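PDB 3PZF: serine protease inhibitor 2 from Anopheles gambiae, which inhibits serine proteases of the CLIPB family, trapping CLIPB9 in a covalent complex, and so restrains melanization in mosquito hemolymph. Local coordinates for residues N38-L43 / G390-P395; L52-E57 / Y132-E137; F113-I118 / V139-P144; N212-E217 / L285-F290. All coordinates share one frame; numbering follows the deposited sequence. Where two conformers were deposited one is given.

How the contacts relate
From the N terminus, strand 41-43 reaches across almost the whole sequence to strand 386-392, so contact 1 closes a loop that holds the other three. Helix 45-58 follows at once and packs against Tyr-132 and Ala-134 in contact 2. Contact 3 crosses contact 2 along the chain: it joins the end of strand 105-115 to the loop after strand 134-139, and the two contacts touch where Glu-137 O meets Val-114 N. Contact 4 comes later, pairing strands 211-227 and 277-295. It meets contact 1 through the Phe-290 ring, which packs on Asn-40, Val-42 and Ile-392. Contacts 1 and 2 lie on opposite sides of the chain's centre.

Contact 1 (N38-L43 / G390-P395); sequences NSNVVL and GKIENP
Val-41 and Lys-391 form a hydrogen-bonded pair where strands 41-43 and 390-392 run antiparallel in sheet B of the serpin fold, their short axes 4.6 Å apart. Val-41 N gives to Lys-391 O at 3.1 Å and Lys-391 N gives back to Val-41 O; in the next, non-hydrogen-bonded pair Val-42 lies opposite Gly-390. Beyond the strands the carboxamide of Asn-40 takes over, its CG set beside its own backbone N (chi1 -58°). OD1 accepts from Glu-393 N at 2.8 Å and from Asn-394 N at 3.0 Å, both in the plane of the amide carbonyl, while ND2 donates to Asn-394 O at 3.0 Å from above the Asn-394 carbonyl plane. On the face of Val-41, the extended Lys-391 chain brings CE to 3.9 Å from Val-41 CG2. Lys-391 NZ meets the anti lone pair of Glu-393 OE2 in a salt bridge and also bonds His-37 O and Phe-34 O. Glu-393 CG rests 3.4 Å from Ser-39 O. Three bonds therefore fix which way the Asn-40 amide faces, and the ammonium group, sitting among carbonyls near the C-terminal end of helix 24-35, probably gains from the negative end of that helix.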
loop_
_atom_site.group_PDB
_atom_site.type_symbol
_atom_site.label_atom_id
_atom_site.label_comp_id
_atom_site.label_asym_id
_atom_site.label_seq_id
_atom_site.Cartn_x
_atom_site.Cartn_y
_atom_site.Cartn_z
ATOM N N ASN A 38 12.583 7.547 8.634
ATOM C CA ASN A 38 12.200 8.254 9.855
ATOM C C ASN A 38 11.229 9.387 9.574
ATOM O O ASN A 38 11.388 10.499 10.074
ATOM C CB ASN A 38 13.442 8.857 10.534
ATOM C CG ASN A 38 14.439 7.806 10.990
ATOM O OD1 ASN A 38 14.062 6.705 11.398
ATOM N ND2 ASN A 38 15.725 8.146 10.933
ATOM N N SER A 39 10.231 9.102 8.764
ATOM C CA SER A 39 9.342 10.110 8.212
ATOM C C SER A 39 8.009 9.430 8.114
ATOM O O SER A 39 7.955 8.241 8.355
ATOM C CB SER A 39 9.799 10.483 6.807
ATOM O OG SER A 39 9.892 9.319 5.966
ATOM N N ASN A 40 6.948 10.144 7.735
ATOM C CA ASN A 40 5.699 9.466 7.389
ATOM C C ASN A 40 5.967 8.526 6.240
ATOM O O ASN A 40 6.808 8.801 5.385
ATOM C CB ASN A 40 4.606 10.466 6.984
ATOM C CG ASN A 40 4.314 11.473 8.052
ATOM O OD1 ASN A 40 4.551 11.222 9.231
ATOM N ND2 ASN A 40 3.746 12.605 7.659
ATOM N N VAL A 41 5.253 7.395 6.197
ATOM C CA VAL A 41 5.403 6.443 5.112
ATOM C C VAL A 41 4.009 6.014 4.714
ATOM O O VAL A 41 3.155 5.854 5.586
ATOM C CB VAL A 41 6.189 5.192 5.547
ATOM C CG1 VAL A 41 6.185 4.118 4.410
ATOM C CG2 VAL A 41 7.629 5.519 5.917
ATOM N N VAL A 42 3.763 5.801 3.415
ATOM C CA VAL A 42 2.541 5.092 3.006
ATOM C C VAL A 42 2.897 4.277 1.749
ATOM O O VAL A 42 3.627 4.746 0.862
ATOM C CB VAL A 42 1.359 6.070 2.753
ATOM C CG1 VAL A 42 1.664 7.015 1.599
ATOM C CG2 VAL A 42 0.052 5.327 2.502
ATOM N N LEU A 43 2.459 3.027 1.722
ATOM C CA LEU A 43 2.673 2.211 0.536
ATOM C C LEU A 43 1.495 1.240 0.348
ATOM O O LEU A 43 0.560 1.205 1.164
ATOM C CB LEU A 43 3.998 1.439 0.673
ATOM C CG LEU A 43 3.968 0.353 1.757
ATOM C CD1 LEU A 43 4.787 -0.882 1.287
ATOM C CD2 LEU A 43 4.482 0.849 3.100
ATOM N N GLY A 390 0.916 2.267 6.431
ATOM C CA GLY A 390 1.774 3.442 6.589
ATOM C C GLY A 390 1.993 3.741 8.045
ATOM O O GLY A 390 1.458 3.048 8.940
ATOM N N LYS A 391 2.783 4.782 8.302
ATOM C CA LYS A 391 2.910 5.248 9.667
ATOM C C LYS A 391 3.013 6.748 9.653
ATOM O O LYS A 391 3.387 7.356 8.657
ATOM C CB LYS A 391 4.132 4.632 10.337
ATOM C CG LYS A 391 5.426 4.960 9.623
ATOM C CD LYS A 391 6.623 4.613 10.474
ATOM C CE LYS A 391 7.906 5.055 9.754
ATOM N NZ LYS A 391 9.110 4.934 10.600
ATOM N N ILE A 392 2.624 7.338 10.771
ATOM C CA ILE A 392 2.701 8.782 10.943
ATOM C C ILE A 392 3.779 9.050 11.969
ATOM O O ILE A 392 3.681 8.599 13.095
ATOM C CB ILE A 392 1.354 9.310 11.450
ATOM C CG1 ILE A 392 0.282 9.116 10.374
ATOM C CG2 ILE A 392 1.435 10.792 11.857
ATOM C CD1 ILE A 392 0.637 9.780 9.013
ATOM N N GLU A 393 4.830 9.760 11.569
ATOM C CA GLU A 393 5.850 10.235 12.506
ATOM C C GLU A 393 5.700 11.740 12.797
ATOM O O GLU A 393 6.134 12.234 13.849
ATOM C CB GLU A 393 7.233 9.992 11.887
ATOM C CG GLU A 393 7.617 8.539 11.712
ATOM C CD GLU A 393 8.091 7.883 12.993
ATOM O OE1 GLU A 393 7.980 8.501 14.092
ATOM O OE2 GLU A 393 8.570 6.734 12.897
ATOM N N ASN A 394 5.065 12.464 11.879
ATOM C CA ASN A 394 4.931 13.931 11.987
ATOM C C ASN A 394 3.804 14.372 11.066
ATOM O O ASN A 394 4.037 14.637 9.869
ATOM C CB ASN A 394 6.236 14.603 11.546
ATOM C CG ASN A 394 6.173 16.152 11.591
ATOM O OD1 ASN A 394 5.185 16.744 12.019
ATOM N ND2 ASN A 394 7.236 16.794 11.129
ATOM N N PRO A 395 2.568 14.380 11.584
ATOM C CA PRO A 395 1.437 14.594 10.683
ATOM C C PRO A 395 1.348 16.022 10.215
ATOM O O PRO A 395 1.260 16.942 11.023
ATOM C CB PRO A 395 0.223 14.226 11.526
ATOM C CG PRO A 395 0.662 14.511 12.972
ATOM C CD PRO A 395 2.150 14.149 12.979
#

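Contact 2 (L52-E57 / Y132-E137); sequences LTLIYE and YHAMLE
Thr-53 is the first residue of helical segment 52-57 to touch segment 132-137, and it does so with its methyl. CG2, anti to the backbone N, comes to 3.4 Å from Tyr-132 OH and also touches CE1, the two side chains crossing at about a right angle. The hydroxyl of Thr-53 is used inside its own helix, bonding Lys-49 O. Leu-54 follows and splits its two methyls between two partners. CD2 lies 3.6 Å from Tyr-132 CD2 and equally near the tyrosine CB, as the leucine and tyrosine slide past each other in opposite directions. CD1 packs against Ala-134 CB at 3.5 Å. One turn after Thr-53, Glu-57 bends at chi2 (-93°), which turns its CD back toward the ring's hydroxyl end. Tyr-132 OH then donates to OE2 at 2.6 Å, on the anti lone pair, with the carboxylate plane 74° from the ring. The same oxygen takes a salt bridge from Arg-87 of helix 83-98, so OE2 is shared between the phenol and the guanidinium, whose charge probably helps keep the carboxylate ionised. All five touching residues are buried. This is characteristic serpin architecture: helix 45-58, the buried helix B of the family, lies behind sheet A, and Tyr-132, near the end of helix 122-132 and just ahead of edge strand 134-139, brings its ring to it.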
loop_
_atom_site.group_PDB
_atom_site.type_symbol
_atom_site.label_atom_id
_atom_site.label_comp_id
_atom_site.label_asym_id
_atom_site.label_seq_id
_atom_site.Cartn_x
_atom_site.Cartn_y
_atom_site.Cartn_z
ATOM N N LEU A 52 5.300 -8.243 -8.185
ATOM C CA LEU A 52 6.091 -9.465 -8.101
ATOM C C LEU A 52 5.464 -10.592 -8.901
ATOM O O LEU A 52 6.179 -11.357 -9.527
ATOM C CB LEU A 52 6.273 -9.892 -6.649
ATOM C CG LEU A 52 7.083 -8.908 -5.792
ATOM C CD1 LEU A 52 7.068 -9.370 -4.326
ATOM C CD2 LEU A 52 8.505 -8.813 -6.335
ATOM N N THR A 53 4.136 -10.680 -8.904
ATOM C CA THR A 53 3.467 -11.735 -9.653
ATOM C C THR A 53 3.581 -11.438 -11.149
ATOM O O THR A 53 3.786 -12.352 -11.935
ATOM C CB THR A 53 2.011 -11.908 -9.219
ATOM O OG1 THR A 53 1.980 -12.156 -7.804
ATOM C CG2 THR A 53 1.347 -13.146 -9.968
ATOM N N LEU A 54 3.535 -10.169 -11.556
ATOM C CA LEU A 54 3.760 -9.878 -13.005
ATOM C C LEU A 54 5.157 -10.297 -13.430
ATOM O O LEU A 54 5.370 -10.804 -14.533
ATOM C CB LEU A 54 3.536 -8.402 -13.295
ATOM C CG LEU A 54 2.048 -8.005 -13.339
ATOM C CD1 LEU A 54 1.924 -6.501 -13.120
ATOM C CD2 LEU A 54 1.364 -8.433 -14.676
ATOM N N ILE A 55 6.122 -10.085 -12.563
ATOM C CA ILE A 55 7.480 -10.461 -12.872
ATOM C C ILE A 55 7.601 -11.974 -12.912
ATOM O O ILE A 55 8.284 -12.522 -13.795
ATOM C CB ILE A 55 8.471 -9.854 -11.862
ATOM C CG1 ILE A 55 8.539 -8.336 -12.078
ATOM C CG2 ILE A 55 9.843 -10.491 -12.027
ATOM C CD1 ILE A 55 9.329 -7.556 -10.989
ATOM N N TYR A 56 6.922 -12.649 -11.983
ATOM C CA TYR A 56 6.811 -14.110 -12.016
ATOM C C TYR A 56 6.234 -14.613 -13.342
ATOM O O TYR A 56 6.787 -15.516 -13.953
ATOM C CB TYR A 56 5.965 -14.589 -10.826
ATOM C CG TYR A 56 5.904 -16.094 -10.661
ATOM C CD1 TYR A 56 6.978 -16.793 -10.135
ATOM C CD2 TYR A 56 4.761 -16.799 -11.002
ATOM C CE1 TYR A 56 6.907 -18.173 -9.955
ATOM C CE2 TYR A 56 4.687 -18.178 -10.837
ATOM C CZ TYR A 56 5.764 -18.851 -10.310
ATOM O OH TYR A 56 5.707 -20.218 -10.134
ATOM N N GLU A 57 5.145 -14.002 -13.804
ATOM C CA GLU A 57 4.510 -14.371 -15.069
ATOM C C GLU A 57 5.460 -14.168 -16.260
ATOM O O GLU A 57 5.405 -14.928 -17.243
ATOM C CB GLU A 57 3.247 -13.516 -15.272
ATOM C CG GLU A 57 2.066 -13.917 -14.349
ATOM C CD GLU A 57 1.114 -14.926 -14.988
ATOM O OE1 GLU A 57 1.490 -15.606 -16.007
ATOM O OE2 GLU A 57 -0.024 -15.043 -14.466
ATOM N N TYR A 132 -4.252 -8.844 -14.101
ATOM C CA TYR A 132 -3.494 -8.006 -13.157
ATOM C C TYR A 132 -3.755 -6.533 -13.365
ATOM O O TYR A 132 -3.186 -5.688 -12.674
ATOM C CB TYR A 132 -1.994 -8.316 -13.271
ATOM C CG TYR A 132 -1.701 -9.789 -13.032
ATOM C CD1 TYR A 132 -1.759 -10.325 -11.742
ATOM C CD2 TYR A 132 -1.400 -10.650 -14.087
ATOM C CE1 TYR A 132 -1.506 -11.669 -11.506
ATOM C CE2 TYR A 132 -1.149 -11.989 -13.863
ATOM C CZ TYR A 132 -1.201 -12.498 -12.581
ATOM O OH TYR A 132 -0.953 -13.836 -12.370
ATOM N N HIS A 133 -4.623 -6.225 -14.316
ATOM C CA HIS A 133 -4.989 -4.849 -14.601
ATOM C C HIS A 133 -3.750 -3.965 -14.710
ATOM O O HIS A 133 -3.692 -2.859 -14.161
ATOM C CB HIS A 133 -5.990 -4.376 -13.550
ATOM C CG HIS A 133 -7.259 -5.170 -13.593
ATOM N ND1 HIS A 133 -8.161 -5.062 -14.631
ATOM C CD2 HIS A 133 -7.735 -6.146 -12.783
ATOM C CE1 HIS A 133 -9.162 -5.901 -14.432
ATOM N NE2 HIS A 133 -8.926 -6.572 -13.318
ATOM N N ALA A 134 -2.773 -4.504 -15.433
ATOM C CA ALA A 134 -1.496 -3.852 -15.723
ATOM C C ALA A 134 -1.289 -3.730 -17.233
ATOM O O ALA A 134 -1.854 -4.509 -18.016
ATOM C CB ALA A 134 -0.368 -4.670 -15.118
ATOM N N MET A 135 -0.459 -2.774 -17.651
ATOM C CA MET A 135 -0.204 -2.578 -19.075
ATOM C C MET A 135 1.291 -2.407 -19.333
ATOM O O MET A 135 2.077 -2.306 -18.387
ATOM C CB MET A 135 -0.976 -1.362 -19.583
ATOM C CG MET A 135 -2.482 -1.569 -19.562
ATOM S SD MET A 135 -3.424 -0.260 -20.375
ATOM C CE MET A 135 -4.190 0.539 -18.956
ATOM N N LEU A 136 1.658 -2.428 -20.615
ATOM C CA LEU A 136 3.020 -2.179 -21.050
ATOM C C LEU A 136 2.996 -1.140 -22.156
ATOM O O LEU A 136 2.175 -1.210 -23.075
ATOM C CB LEU A 136 3.670 -3.468 -21.568
ATOM C CG LEU A 136 3.654 -4.606 -20.538
ATOM C CD1 LEU A 136 2.453 -5.548 -20.748
ATOM C CD2 LEU A 136 4.947 -5.397 -20.586
ATOM N N GLU A 137 3.935 -0.215 -22.078
ATOM C CA GLU A 137 4.054 0.877 -23.047
ATOM C C GLU A 137 5.503 1.027 -23.493
ATOM O O GLU A 137 6.413 0.860 -22.693
ATOM C CB GLU A 137 3.597 2.149 -22.345
ATOM C CG GLU A 137 3.446 3.372 -23.210
ATOM C CD GLU A 137 2.839 4.519 -22.420
ATOM O OE1 GLU A 137 3.245 5.673 -22.646
ATOM O OE2 GLU A 137 1.960 4.254 -21.567
#

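Contact 3 (F113-I118 / V139-P144); sequences FVDDFI and VSYSNP
Val-139 N donates to Val-114 O at 2.9 Å, near the C-terminal ends of the parallel neighbours, strands 105-115 and 134-139. Past this point side chains do most of the joining. Tyr-141 turns its ring edge to segment 113-118: CD2 is 3.6 Å from Asp-115 CB, and OH donates to Phe-113 O at 2.7 Å, standing 48° above that carbonyl's plane. The same hydroxyl is also bonded to Thr-178. The other end of the tyrosine is held through its backbone, Tyr-141 N giving to Asp-115 OD1 at 3.1 Å from above the carboxylate plane. Asp-115 has CG anti to its backbone N (chi1 -156°), which carries the acid over to that N-H, with carboxylate and ring planes 78° apart. On the Phe-113 side of the contact, Phe-113 CD1 touches Val-139 CG1 at 3.9 Å. Both chains then fold into type I turns, Asp-115 to Ile-118 and Ser-140 to Asn-143. The second turn delivers Asn-143 to the N-cap of helix 144-158, where OD1 takes Gln-146 N. That helix covers the contact through Thr-147, Ile-151 and Trp-154, the last edge-to-face with Phe-113, while strand 177-188 pairs with Phe-113 through Thr-178.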
loop_
_atom_site.group_PDB
_atom_site.type_symbol
_atom_site.label_atom_id
_atom_site.label_comp_id
_atom_site.label_asym_id
_atom_site.label_seq_id
_atom_site.Cartn_x
_atom_site.Cartn_y
_atom_site.Cartn_z
ATOM N N PHE A 113 7.279 0.254 -18.479
ATOM C CA PHE A 113 7.745 1.168 -19.531
ATOM C C PHE A 113 9.005 0.558 -20.150
ATOM O O PHE A 113 10.046 0.454 -19.496
ATOM C CB PHE A 113 8.011 2.556 -18.933
ATOM C CG PHE A 113 6.761 3.257 -18.435
ATOM C CD1 PHE A 113 5.929 3.913 -19.329
ATOM C CD2 PHE A 113 6.392 3.220 -17.087
ATOM C CE1 PHE A 113 4.787 4.544 -18.903
ATOM C CE2 PHE A 113 5.242 3.856 -16.652
ATOM C CZ PHE A 113 4.435 4.515 -17.555
ATOM N N VAL A 114 8.906 0.149 -21.416
ATOM C CA VAL A 114 9.872 -0.750 -22.010
ATOM C C VAL A 114 10.588 0.010 -23.100
ATOM O O VAL A 114 9.941 0.723 -23.855
ATOM C CB VAL A 114 9.155 -1.988 -22.605
ATOM C CG1 VAL A 114 10.136 -2.934 -23.208
ATOM C CG2 VAL A 114 8.331 -2.717 -21.497
ATOM N N ASP A 115 11.914 -0.130 -23.166
ATOM C CA ASP A 115 12.738 0.575 -24.170
ATOM C C ASP A 115 12.347 0.174 -25.597
ATOM O O ASP A 115 11.813 -0.919 -25.815
ATOM C CB ASP A 115 14.235 0.298 -23.933
ATOM C CG ASP A 115 15.145 1.400 -24.500
ATOM O OD1 ASP A 115 14.645 2.443 -24.961
ATOM O OD2 ASP A 115 16.380 1.229 -24.470
ATOM N N ASP A 116 12.642 1.063 -26.560
ATOM C CA ASP A 116 12.215 0.932 -27.955
ATOM C C ASP A 116 12.501 -0.423 -28.552
ATOM O O ASP A 116 11.701 -0.952 -29.308
ATOM C CB ASP A 116 12.977 1.929 -28.857
ATOM C CG ASP A 116 12.530 3.360 -28.682
ATOM O OD1 ASP A 116 11.321 3.596 -28.469
ATOM O OD2 ASP A 116 13.405 4.251 -28.783
ATOM N N PHE A 117 13.677 -0.953 -28.247
ATOM C CA PHE A 117 14.214 -2.082 -28.997
ATOM C C PHE A 117 13.619 -3.390 -28.499
ATOM O O PHE A 117 13.790 -4.438 -29.121
ATOM C CB PHE A 117 15.741 -2.117 -28.875
ATOM C CG PHE A 117 16.223 -2.574 -27.530
ATOM C CD1 PHE A 117 16.438 -3.918 -27.279
ATOM C CD2 PHE A 117 16.444 -1.660 -26.513
ATOM C CE1 PHE A 117 16.869 -4.345 -26.028
ATOM C CE2 PHE A 117 16.880 -2.072 -25.270
ATOM C CZ PHE A 117 17.090 -3.413 -25.018
ATOM N N ILE A 118 12.906 -3.345 -27.372
ATOM C CA ILE A 118 12.297 -4.558 -26.832
ATOM C C ILE A 118 10.936 -4.864 -27.485
ATOM O O ILE A 118 10.072 -3.991 -27.552
ATOM C CB ILE A 118 12.153 -4.446 -25.299
ATOM C CG1 ILE A 118 13.548 -4.444 -24.646
ATOM C CG2 ILE A 118 11.288 -5.573 -24.752
ATOM C CD1 ILE A 118 13.581 -3.914 -23.233
ATOM N N VAL A 139 8.741 3.194 -24.666
ATOM C CA VAL A 139 9.340 4.511 -24.549
ATOM C C VAL A 139 10.759 4.419 -25.060
ATOM O O VAL A 139 11.245 3.332 -25.356
ATOM C CB VAL A 139 9.387 4.976 -23.088
ATOM C CG1 VAL A 139 7.973 5.060 -22.507
ATOM C CG2 VAL A 139 10.247 4.026 -22.260
ATOM N N SER A 140 11.427 5.566 -25.158
ATOM C CA SER A 140 12.813 5.593 -25.590
ATOM C C SER A 140 13.675 6.167 -24.480
ATOM O O SER A 140 13.669 7.379 -24.239
ATOM C CB SER A 140 12.968 6.456 -26.835
ATOM O OG SER A 140 14.327 6.503 -27.217
ATOM N N TYR A 141 14.433 5.306 -23.808
ATOM C CA TYR A 141 15.251 5.765 -22.677
ATOM C C TYR A 141 16.449 6.617 -23.157
ATOM O O TYR A 141 17.104 7.293 -22.353
ATOM C CB TYR A 141 15.709 4.581 -21.823
ATOM C CG TYR A 141 14.582 3.996 -20.983
ATOM C CD1 TYR A 141 14.220 4.591 -19.778
ATOM C CD2 TYR A 141 13.867 2.869 -21.397
ATOM C CE1 TYR A 141 13.195 4.077 -19.001
ATOM C CE2 TYR A 141 12.814 2.353 -20.615
ATOM C CZ TYR A 141 12.487 2.975 -19.418
ATOM O OH TYR A 141 11.464 2.508 -18.587
ATOM N N SER A 142 16.710 6.594 -24.460
ATOM C CA SER A 142 17.755 7.433 -25.035
ATOM C C SER A 142 17.360 8.911 -24.914
ATOM O O SER A 142 18.153 9.806 -25.178
ATOM C CB SER A 142 18.026 7.039 -26.497
ATOM O OG SER A 142 16.971 7.437 -27.365
ATOM N N ASN A 143 16.118 9.145 -24.509
ATOM C CA ASN A 143 15.598 10.469 -24.265
ATOM C C ASN A 143 14.927 10.435 -22.903
ATOM O O ASN A 143 13.704 10.363 -22.820
ATOM C CB ASN A 143 14.579 10.849 -25.340
ATOM C CG ASN A 143 14.118 12.305 -25.228
ATOM O OD1 ASN A 143 14.343 12.982 -24.209
ATOM N ND2 ASN A 143 13.455 12.788 -26.279
ATOM N N PRO A 144 15.732 10.473 -21.829
ATOM C CA PRO A 144 15.211 10.364 -20.459
ATOM C C PRO A 144 14.206 11.470 -20.162
ATOM O O PRO A 144 13.269 11.271 -19.410
ATOM C CB PRO A 144 16.462 10.543 -19.584
ATOM C CG PRO A 144 17.636 10.351 -20.506
ATOM C CD PRO A 144 17.174 10.771 -21.856
#

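Contact 4 (N212-E217 / L285-F290); sequences NAQYME and LPKFKF
Tyr-215 and Pro-286 meet as a non-hydrogen-bonded pair in serpin sheet C, where the 212-217 part of strand 211-227 runs antiparallel to the 285-286 part of strand 277-295. This is the tightly packed side. Pro-286 CB sits over one face of the tyrosine ring, 4.2 Å from its centroid and 27° off the normal, in a CH-pi contact, and it also touches Ala-213 CB at 4.0 Å. The phenol itself is held by Pro-202 O of strand 200-203. Next along, Met-216 N gives to Leu-285 O at 2.9 Å and Leu-285 N returns a bond to Met-216 O. On the sheet face of Met-216 and Leu-285, the methionine CG stands between its own backbone N and carbonyl carbon (chi1 48°), and beyond it the extended chain runs on to place CE near Leu-285 CB. SD meanwhile meets Lys-287 CG at 3.8 Å.

Toward Gln-214, which is partly exposed, direct packing thins and water joins in. One water accepts from Gln-214 N at 2.9 Å and donates to Lys-287 O. A second accepts from Lys-287 NZ and lies near Tyr-215 O. That ammonium also forms a salt bridge with Glu-343, just before the hinge region 344-348 required for binding the peptidase, so it links this pairing to the base of the reactive loop. Lys-287 N also gives directly to Gln-214 O at 2.8 Å, with a C=O...N angle of 172°.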
loop_
_atom_site.group_PDB
_atom_site.type_symbol
_atom_site.label_atom_id
_atom_site.label_comp_id
_atom_site.label_asym_id
_atom_site.label_seq_id
_atom_site.Cartn_x
_atom_site.Cartn_y
_atom_site.Cartn_z
ATOM N N ASN A 212 3.448 20.299 16.340
ATOM C CA ASN A 212 2.023 20.562 16.492
ATOM C C ASN A 212 1.269 19.934 15.346
ATOM O O ASN A 212 1.843 19.725 14.296
ATOM C CB ASN A 212 1.768 22.078 16.505
ATOM C CG ASN A 212 2.357 22.740 17.722
ATOM O OD1 ASN A 212 1.896 22.509 18.829
ATOM N ND2 ASN A 212 3.385 23.564 17.523
ATOM N N ALA A 213 -0.006 19.621 15.560
ATOM C CA ALA A 213 -0.841 19.054 14.519
ATOM C C ALA A 213 -2.256 19.605 14.597
ATOM O O ALA A 213 -2.642 20.153 15.619
ATOM C CB ALA A 213 -0.872 17.520 14.652
ATOM N N GLN A 214 -3.038 19.435 13.528
ATOM C CA GLN A 214 -4.456 19.801 13.548
ATOM C C GLN A 214 -5.252 18.545 13.795
ATOM O O GLN A 214 -5.089 17.582 13.072
ATOM C CB GLN A 214 -4.890 20.349 12.196
ATOM C CG GLN A 214 -4.193 21.645 11.816
ATOM C CD GLN A 214 -4.925 22.332 10.690
ATOM O OE1 GLN A 214 -5.998 22.903 10.891
ATOM N NE2 GLN A 214 -4.381 22.237 9.493
ATOM N N TYR A 215 -6.143 18.564 14.779
ATOM C CA TYR A 215 -6.794 17.320 15.195
ATOM C C TYR A 215 -8.296 17.323 14.918
ATOM O O TYR A 215 -8.911 18.372 14.736
ATOM C CB TYR A 215 -6.559 17.099 16.683
ATOM C CG TYR A 215 -5.145 16.658 17.053
ATOM C CD1 TYR A 215 -4.837 15.302 17.219
ATOM C CD2 TYR A 215 -4.127 17.618 17.268
ATOM C CE1 TYR A 215 -3.562 14.887 17.591
ATOM C CE2 TYR A 215 -2.851 17.227 17.641
ATOM C CZ TYR A 215 -2.575 15.870 17.817
ATOM O OH TYR A 215 -1.303 15.486 18.176
ATOM N N MET A 216 -8.877 16.131 14.876
ATOM C CA MET A 216 -10.324 15.972 14.784
ATOM C C MET A 216 -10.719 14.975 15.862
ATOM O O MET A 216 -9.925 14.113 16.204
ATOM C CB MET A 216 -10.730 15.448 13.408
ATOM C CG MET A 216 -9.934 14.275 12.953
ATOM S SD MET A 216 -10.304 13.990 11.192
ATOM C CE MET A 216 -9.417 12.482 10.956
ATOM N N GLU A 217 -11.911 15.146 16.432
ATOM C CA GLU A 217 -12.348 14.385 17.617
ATOM C C GLU A 217 -13.798 14.013 17.460
ATOM O O GLU A 217 -14.595 14.840 17.010
ATOM C CB GLU A 217 -12.219 15.262 18.876
ATOM C CG GLU A 217 -10.826 15.803 19.088
ATOM C CD GLU A 217 -10.756 16.800 20.239
ATOM O OE1 GLU A 217 -11.324 16.525 21.327
ATOM O OE2 GLU A 217 -10.145 17.867 20.038
ATOM N N LEU A 285 -7.641 12.117 16.379
ATOM C CA LEU A 285 -6.665 11.777 15.337
ATOM C C LEU A 285 -6.136 13.058 14.732
ATOM O O LEU A 285 -6.899 14.022 14.551
ATOM C CB LEU A 285 -7.294 10.988 14.206
ATOM C CG LEU A 285 -7.669 9.533 14.545
ATOM C CD1 LEU A 285 -8.442 8.991 13.363
ATOM C CD2 LEU A 285 -6.403 8.721 14.763
ATOM N N PRO A 286 -4.841 13.068 14.410
ATOM C CA PRO A 286 -4.314 14.232 13.697
ATOM C C PRO A 286 -4.648 14.097 12.225
ATOM O O PRO A 286 -4.587 12.981 11.692
ATOM C CB PRO A 286 -2.801 14.125 13.911
ATOM C CG PRO A 286 -2.547 12.637 14.063
ATOM C CD PRO A 286 -3.790 12.089 14.754
ATOM N N LYS A 287 -5.012 15.186 11.577
ATOM C CA LYS A 287 -5.242 15.152 10.144
ATOM C C LYS A 287 -3.886 15.095 9.437
ATOM O O LYS A 287 -2.883 15.613 9.947
ATOM C CB LYS A 287 -6.059 16.375 9.716
ATOM C CG LYS A 287 -7.496 16.329 10.278
ATOM C CD LYS A 287 -8.376 17.454 9.779
ATOM C CE LYS A 287 -8.143 18.739 10.581
ATOM N NZ LYS A 287 -9.024 19.871 10.137
ATOM N N PHE A 288 -3.847 14.442 8.276
ATOM C CA PHE A 288 -2.609 14.414 7.499
ATOM C C PHE A 288 -2.879 14.251 6.028
ATOM O O PHE A 288 -3.897 13.674 5.614
ATOM C CB PHE A 288 -1.631 13.337 8.005
ATOM C CG PHE A 288 -2.218 11.927 8.078
ATOM C CD1 PHE A 288 -2.651 11.384 9.301
ATOM C CD2 PHE A 288 -2.312 11.145 6.932
ATOM C CE1 PHE A 288 -3.163 10.059 9.375
ATOM C CE2 PHE A 288 -2.840 9.837 6.992
ATOM C CZ PHE A 288 -3.273 9.296 8.220
ATOM N N LYS A 289 -1.963 14.803 5.239
ATOM C CA LYS A 289 -1.975 14.656 3.800
ATOM C C LYS A 289 -0.531 14.581 3.321
ATOM O O LYS A 289 0.241 15.528 3.495
ATOM C CB LYS A 289 -2.664 15.866 3.170
ATOM C CG LYS A 289 -2.625 15.876 1.638
ATOM C CD LYS A 289 -3.378 17.051 1.079
ATOM C CE LYS A 289 -3.529 16.929 -0.440
ATOM N NZ LYS A 289 -4.324 18.057 -1.020
ATOM N N PHE A 290 -0.150 13.463 2.701
ATOM C CA PHE A 290 1.225 13.330 2.230
ATOM C C PHE A 290 1.322 12.234 1.180
ATOM O O PHE A 290 0.370 11.493 0.924
ATOM C CB PHE A 290 2.192 13.013 3.398
ATOM C CG PHE A 290 2.052 11.596 3.980
ATOM C CD1 PHE A 290 2.896 10.551 3.592
ATOM C CD2 PHE A 290 1.098 11.332 4.965
ATOM C CE1 PHE A 290 2.769 9.266 4.147
ATOM C CE2 PHE A 290 0.946 10.060 5.507
ATOM C CZ PHE A 290 1.788 9.021 5.117
HETATM O O HOH W 1 -2.086 17.841 11.339
HETATM O O HOH W 2 -9.009 20.711 12.950
#